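Local coordinates for D-galactonate dehydratase family member RspA (Pantoea ananatis, PDB 3T6C), which dehydrates D-gluconate to 2-dehydro-3-deoxy-D-gluconate with low activity, using one magnesium ion per subunit, at residues P253-L263 with W282-T292. Residues are numbered along the deposited sequence; the frame is centred on the assembly and turned at random. Where two conformers were deposited one is given.
Sequences PINAIHMAKAL and WLKMLRQQSST
Two hydrogen bonds grip T292 OG1, one to A260 O and one from a water. The hydroxyl donates to A260 O at 2.7 Å, tilted 26° from the carbonyl plane. The same water donates to L263 O and so ties L263 to T292, beyond the end of helix 283-289. Beside it, S290 OG lies 3.5 Å from A260 CB. S290 OG accepts from the backbone N of T292, an ST turn that links S290 to T292, and it also bonds E264.

The second bond across the contact is K261 NZ to Q289 OE1, 2.8 Å. The lysine chain bends at chi3 (70°) to bring its amine to the amide oxygen, with CD and CE also lying against OE1. This pair sits at a subunit interface: K261 NZ also bonds S291 of the second subunit, and Q289 NE2 bonds backbone carbonyls of the same neighbour.

The helices are neighbouring outer helices of the modified (β/α)7β barrel of the enolase superfamily. They follow strands 242-246 and 270-272, and run nearly parallel, 23° apart with axes 9.7 Å from each other. I257 packs between the helices. With CG1 anti to the carbonyl carbon and the chain extended beyond it, I257 puts CD1 against M285 CG at 3.6 Å. CG1 slides alongside L286 CB, the two side chains pointing in opposite directions. On the barrel side, L286 also packs on I294 and A260 on L271.

At the N-terminal end, I254 CD1 meets the methyl CE of the extended M285 chain at 3.5 Å. P253 CB lies over one face of the W282 indole, 3.6 Å from the five-membered-ring centroid, in a CH-pi contact. W282 NE1 bonds N341 O of the second subunit.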
ATOM      1  N   PRO A 253     -11.181  20.995   2.630  1.00  7.85           N
ATOM      2  CA  PRO A 253     -10.019  20.279   3.180  1.00  7.80           C
ATOM      3  C   PRO A 253      -8.660  20.835   2.736  1.00  8.12           C
ATOM      4  O   PRO A 253      -7.743  20.969   3.564  1.00  8.82           O
ATOM      5  CB  PRO A 253     -10.247  18.823   2.705  1.00 10.08           C
ATOM      6  CG  PRO A 253     -11.809  18.690   2.625  1.00  8.86           C
ATOM      7  CD  PRO A 253     -12.231  20.089   2.093  1.00 10.21           C
ATOM      8  N   ILE A 254      -8.517  21.199   1.467  1.00  8.57           N
ATOM      9  CA  ILE A 254      -7.226  21.650   1.022  1.00  7.85           C
ATOM     10  C   ILE A 254      -6.897  22.977   1.724  1.00  7.86           C
ATOM     11  O   ILE A 254      -5.741  23.248   2.090  1.00  8.62           O
ATOM     12  CB  ILE A 254      -7.168  21.738  -0.502  1.00  8.14           C
ATOM     13  CG1 ILE A 254      -5.758  22.058  -0.985  1.00  9.30           C
ATOM     14  CG2 ILE A 254      -8.123  22.796  -1.000  1.00 11.09           C
ATOM     15  CD1 ILE A 254      -4.714  21.002  -0.652  1.00  9.60           C
ATOM     16  N   ASN A 255      -7.899  23.851   1.897  1.00  8.41           N
ATOM     17  CA  ASN A 255      -7.648  25.107   2.648  1.00  7.53           C
ATOM     18  C   ASN A 255      -7.332  24.858   4.118  1.00  9.30           C
ATOM     19  O   ASN A 255      -6.530  25.591   4.722  1.00 10.07           O
ATOM     20  CB  ASN A 255      -8.781  26.115   2.476  1.00  7.86           C
ATOM     21  CG  ASN A 255      -8.885  26.663   1.048  1.00 12.25           C
ATOM     22  OD1 ASN A 255      -7.914  26.670   0.274  1.00 15.05           O
ATOM     23  ND2 ASN A 255     -10.045  27.149   0.713  1.00 10.74           N
ATOM     24  N   ALA A 256      -7.863  23.765   4.687  1.00  7.33           N
ATOM     25  CA  ALA A 256      -7.466  23.402   6.048  1.00  7.13           C
ATOM     26  C   ALA A 256      -6.030  22.894   6.115  1.00 10.25           C
ATOM     27  O   ALA A 256      -5.374  23.130   7.095  1.00 10.32           O
ATOM     28  CB  ALA A 256      -8.380  22.311   6.586  1.00  7.81           C
ATOM     29  N   ILE A 257      -5.577  22.190   5.080  1.00  9.32           N
ATOM     30  CA  ILE A 257      -4.185  21.737   5.014  1.00  9.45           C
ATOM     31  C   ILE A 257      -3.290  22.970   4.963  1.00 10.32           C
ATOM     32  O   ILE A 257      -2.322  23.066   5.745  1.00 10.95           O
ATOM     33  CB  ILE A 257      -3.948  20.821   3.811  1.00  9.41           C
ATOM     34  CG1 ILE A 257      -4.762  19.552   4.006  1.00  8.60           C
ATOM     35  CG2 ILE A 257      -2.443  20.522   3.638  1.00 11.31           C
ATOM     36  CD1 ILE A 257      -4.723  18.513   2.833  1.00  9.33           C
ATOM     37  N   HIS A 258      -3.611  23.947   4.086  1.00  8.68           N
ATOM     38  CA  HIS A 258      -2.798  25.147   4.048  1.00 10.95           C
ATOM     39  C   HIS A 258      -2.792  25.869   5.428  1.00 10.06           C
ATOM     40  O   HIS A 258      -1.731  26.281   5.926  1.00 11.79           O
ATOM     41  CB  HIS A 258      -3.333  26.097   2.971  1.00 13.72           C
ATOM     42  CG  HIS A 258      -2.634  27.419   2.962  1.00 18.50           C
ATOM     43  ND1 HIS A 258      -1.551  27.684   2.156  1.00 28.05           N
ATOM     44  CD2 HIS A 258      -2.822  28.527   3.722  1.00 25.20           C
ATOM     45  CE1 HIS A 258      -1.133  28.915   2.382  1.00 20.09           C
ATOM     46  NE2 HIS A 258      -1.868  29.441   3.343  1.00 32.52           N
ATOM     47  N   MET A 259      -3.959  25.958   6.087  1.00  8.32           N
ATOM     48  CA  MET A 259      -4.037  26.612   7.382  1.00  9.36           C
ATOM     49  C   MET A 259      -3.162  25.853   8.389  1.00  8.52           C
ATOM     50  O   MET A 259      -2.414  26.497   9.160  1.00 10.31           O
ATOM     51  CB  MET A 259      -5.503  26.660   7.888  1.00 12.38           C
ATOM     52  CG  MET A 259      -5.584  27.172   9.387  1.00 14.01           C
ATOM     53  SD  MET A 259      -7.288  27.139  10.056  1.00 15.46           S
ATOM     54  CE  MET A 259      -7.696  28.568   9.152  1.00 12.82           C
ATOM     55  N   ALA A 260      -3.266  24.511   8.456  1.00  8.95           N
ATOM     56  CA  ALA A 260      -2.411  23.760   9.397  1.00  9.81           C
ATOM     57  C   ALA A 260      -0.906  24.107   9.156  1.00 10.05           C
ATOM     58  O   ALA A 260      -0.122  24.355  10.109  1.00 10.70           O
ATOM     59  CB  ALA A 260      -2.661  22.246   9.224  1.00  9.73           C
ATOM     60  N   LYS A 261      -0.493  24.140   7.901  1.00  7.76           N
ATOM     61  CA  LYS A 261       0.910  24.464   7.605  1.00  7.25           C
ATOM     62  C   LYS A 261       1.263  25.890   7.993  1.00  8.51           C
ATOM     63  O   LYS A 261       2.371  26.169   8.514  1.00 11.22           O
ATOM     64  CB  LYS A 261       1.159  24.233   6.104  1.00 10.57           C
ATOM     65  CG  LYS A 261       1.046  22.747   5.756  1.00  9.66           C
ATOM     66  CD  LYS A 261       0.966  22.502   4.250  1.00  9.78           C
ATOM     67  CE  LYS A 261       2.274  22.786   3.545  1.00 12.37           C
ATOM     68  NZ  LYS A 261       2.169  22.572   2.040  1.00 11.72           N
ATOM     69  N   ALA A 262       0.364  26.826   7.675  1.00  8.33           N
ATOM     70  CA  ALA A 262       0.588  28.252   7.977  1.00  8.03           C
ATOM     71  C   ALA A 262       0.655  28.550   9.434  1.00 12.43           C
ATOM     72  O   ALA A 262       1.254  29.554   9.834  1.00 13.70           O
ATOM     73  CB  ALA A 262      -0.512  29.104   7.324  1.00  9.74           C
ATOM     74  N   LEU A 263       0.066  27.673  10.236  1.00  9.94           N
ATOM     75  CA  LEU A 263       0.106  27.864  11.704  1.00  8.80           C
ATOM     76  C   LEU A 263       1.343  27.272  12.375  1.00  9.44           C
ATOM     77  O   LEU A 263       1.549  27.496  13.556  1.00 11.13           O
ATOM     78  CB  LEU A 263      -1.163  27.228  12.294  1.00  8.77           C
ATOM     79  CG  LEU A 263      -2.431  28.053  12.010  1.00  9.53           C
ATOM     80  CD1 LEU A 263      -3.680  27.291  12.427  1.00 10.92           C
ATOM     81  CD2 LEU A 263      -2.394  29.395  12.774  1.00 13.28           C
ATOM     82  N   TRP A 282      -9.461  12.987   3.950  1.00  8.19           N
ATOM     83  CA  TRP A 282      -8.508  14.017   3.599  1.00  6.02           C
ATOM     84  C   TRP A 282      -7.368  14.155   4.634  1.00  6.94           C
ATOM     85  O   TRP A 282      -6.364  14.843   4.375  1.00  7.91           O
ATOM     86  CB  TRP A 282      -9.270  15.362   3.485  1.00  6.62           C
ATOM     87  CG  TRP A 282     -10.057  15.483   2.202  1.00  7.66           C
ATOM     88  CD1 TRP A 282     -11.356  15.035   1.951  1.00  7.42           C
ATOM     89  CD2 TRP A 282      -9.575  16.057   0.979  1.00  7.86           C
ATOM     90  NE1 TRP A 282     -11.673  15.338   0.643  1.00  7.56           N
ATOM     91  CE2 TRP A 282     -10.608  15.939   0.019  1.00  8.40           C
ATOM     92  CE3 TRP A 282      -8.370  16.664   0.605  1.00  7.89           C
ATOM     93  CZ2 TRP A 282     -10.481  16.416  -1.293  1.00  7.58           C
ATOM     94  CZ3 TRP A 282      -8.244  17.148  -0.719  1.00  7.84           C
ATOM     95  CH2 TRP A 282      -9.282  17.023  -1.643  1.00  8.63           C
ATOM     96  N   LEU A 283      -7.539  13.582   5.818  1.00  7.66           N
ATOM     97  CA  LEU A 283      -6.490  13.737   6.824  1.00  7.76           C
ATOM     98  C   LEU A 283      -5.228  12.979   6.422  1.00  7.03           C
ATOM     99  O   LEU A 283      -4.158  13.370   6.908  1.00 10.24           O
ATOM    100  CB  LEU A 283      -6.965  13.307   8.240  1.00  8.26           C
ATOM    101  CG  LEU A 283      -7.965  14.318   8.798  1.00  9.50           C
ATOM    102  CD1 LEU A 283      -8.627  13.712  10.065  1.00 12.68           C
ATOM    103  CD2 LEU A 283      -7.279  15.610   9.161  1.00 13.95           C
ATOM    104  N   LYS A 284      -5.319  11.947   5.568  1.00  8.68           N
ATOM    105  CA  LYS A 284      -4.079  11.300   5.097  1.00  9.33           C
ATOM    106  C   LYS A 284      -3.198  12.330   4.398  1.00 13.74           C
ATOM    107  O   LYS A 284      -2.004  12.467   4.678  1.00 14.99           O
ATOM    108  CB  LYS A 284      -4.406  10.177   4.144  1.00 13.06           C
ATOM    109  CG  LYS A 284      -3.082   9.636   3.544  1.00 21.56           C
ATOM    110  CD  LYS A 284      -3.377   8.324   2.801  1.00 31.14           C
ATOM    111  CE  LYS A 284      -2.197   7.889   1.966  1.00 36.47           C
ATOM    112  NZ  LYS A 284      -2.624   6.820   1.030  1.00 45.23           N
ATOM    113  N   MET A 285      -3.782  13.138   3.523  1.00  9.46           N
ATOM    114  CA  MET A 285      -2.987  14.137   2.855  1.00  8.01           C
ATOM    115  C   MET A 285      -2.458  15.179   3.822  1.00 10.10           C
ATOM    116  O   MET A 285      -1.267  15.577   3.772  1.00  9.43           O
ATOM    117  CB  MET A 285      -3.835  14.802   1.770  1.00  8.62           C
ATOM    118  CG  MET A 285      -3.051  15.878   1.039  1.00  8.94           C
ATOM    119  SD  MET A 285      -4.042  16.618  -0.285  1.00  9.51           S
ATOM    120  CE  MET A 285      -2.958  17.957  -0.806  1.00  9.33           C
ATOM    121  N   LEU A 286      -3.338  15.683   4.691  1.00  9.57           N
ATOM    122  CA  LEU A 286      -2.894  16.684   5.661  1.00  7.80           C
ATOM    123  C   LEU A 286      -1.667  16.212   6.450  1.00  7.97           C
ATOM    124  O   LEU A 286      -0.725  16.999   6.663  1.00  8.17           O
ATOM    125  CB  LEU A 286      -4.029  17.034   6.621  1.00  6.50           C
ATOM    126  CG  LEU A 286      -3.746  18.200   7.545  1.00  4.86           C
ATOM    127  CD1 LEU A 286      -5.110  18.887   7.901  1.00  9.03           C
ATOM    128  CD2 LEU A 286      -3.042  17.820   8.847  1.00 11.75           C
ATOM    129  N   ARG A 287      -1.671  14.960   6.910  1.00  9.19           N
ATOM    130  CA  ARG A 287      -0.601  14.462   7.791  1.00  6.57           C
ATOM    131  C   ARG A 287       0.678  14.120   7.040  1.00  8.50           C
ATOM    132  O   ARG A 287       1.687  13.855   7.665  1.00  9.76           O
ATOM    133  CB  ARG A 287      -1.134  13.272   8.595  1.00  9.81           C
ATOM    134  CG  ARG A 287      -2.315  13.672   9.469  1.00  8.79           C
ATOM    135  CD  ARG A 287      -1.885  14.504  10.677  1.00  7.80           C
ATOM    136  NE  ARG A 287      -1.450  13.643  11.765  1.00  8.06           N
ATOM    137  CZ  ARG A 287      -1.214  14.074  13.000  1.00  5.73           C
ATOM    138  NH1 ARG A 287      -1.220  15.371  13.273  1.00  9.10           N
ATOM    139  NH2 ARG A 287      -1.016  13.183  13.987  1.00  7.23           N
ATOM    140  N   GLN A 288       0.662  14.140   5.716  0.52  8.38           N
ATOM    141  CA  GLN A 288       1.926  14.003   4.970  0.52  6.69           C
ATOM    142  C   GLN A 288       2.631  15.327   4.827  0.52  8.50           C
ATOM    143  O   GLN A 288       3.776  15.369   4.356  0.52  9.63           O
ATOM    144  CB  GLN A 288       1.670  13.386   3.590  0.52 10.05           C
ATOM    145  CG  GLN A 288       1.088  11.993   3.709  0.52  8.94           C
ATOM    146  CD  GLN A 288       0.817  11.347   2.362  0.52 16.54           C
ATOM    147  OE1 GLN A 288      -0.342  11.073   1.993  0.52 18.18           O
ATOM    148  NE2 GLN A 288       1.872  11.115   1.614  0.52 15.12           N
ATOM    149  N   GLN A 289       1.939  16.415   5.190  1.00  8.33           N
ATOM    150  CA  GLN A 289       2.420  17.809   4.992  1.00  7.36           C
ATOM    151  C   GLN A 289       2.701  18.583   6.260  1.00  8.51           C
ATOM    152  O   GLN A 289       3.625  19.417   6.264  1.00 14.83           O
ATOM    153  CB  GLN A 289       1.551  18.601   4.019  1.00  8.38           C
ATOM    154  CG  GLN A 289       1.518  17.943   2.649  1.00  8.39           C
ATOM    155  CD  GLN A 289       0.899  18.857   1.607  1.00 10.71           C
ATOM    156  OE1 GLN A 289       0.986  20.100   1.703  1.00 11.10           O
ATOM    157  NE2 GLN A 289       0.287  18.251   0.586  1.00  9.00           N
ATOM    158  N   SER A 290       1.781  18.540   7.221  1.00  7.92           N
ATOM    159  CA  SER A 290       1.817  19.459   8.383  1.00  7.94           C
ATOM    160  C   SER A 290       2.207  18.783   9.685  1.00  9.91           C
ATOM    161  O   SER A 290       1.842  17.626   9.935  1.00  9.93           O
ATOM    162  CB  SER A 290       0.452  20.098   8.592  1.00 10.54           C
ATOM    163  OG  SER A 290       0.590  21.077   9.629  1.00 12.58           O
ATOM    164  N   SER A 291       2.978  19.507  10.507  1.00  7.86           N
ATOM    165  CA  SER A 291       3.316  19.100  11.880  1.00  8.03           C
ATOM    166  C   SER A 291       2.502  19.840  12.969  1.00 10.08           C
ATOM    167  O   SER A 291       2.835  19.725  14.152  1.00 11.25           O
ATOM    168  CB  SER A 291       4.825  19.194  12.074  1.00 11.39           C
ATOM    169  OG  SER A 291       5.244  20.497  11.689  1.00 13.93           O
ATOM    170  N   THR A 292       1.500  20.649  12.593  1.00  8.45           N
ATOM    171  CA  THR A 292       0.626  21.242  13.615  1.00  7.35           C
ATOM    172  C   THR A 292      -0.224  20.122  14.236  1.00  8.72           C
ATOM    173  O   THR A 292      -0.813  19.321  13.517  1.00  9.78           O
ATOM    174  CB  THR A 292      -0.289  22.267  12.945  1.00  9.76           C
ATOM    175  OG1 THR A 292       0.510  23.427  12.568  1.00 11.17           O
ATOM    176  CG2 THR A 292      -1.493  22.664  13.837  1.00 10.68           C
TER
HETATM  177  O   HOH W   1       1.036  25.065  14.990  1.00 12.83           O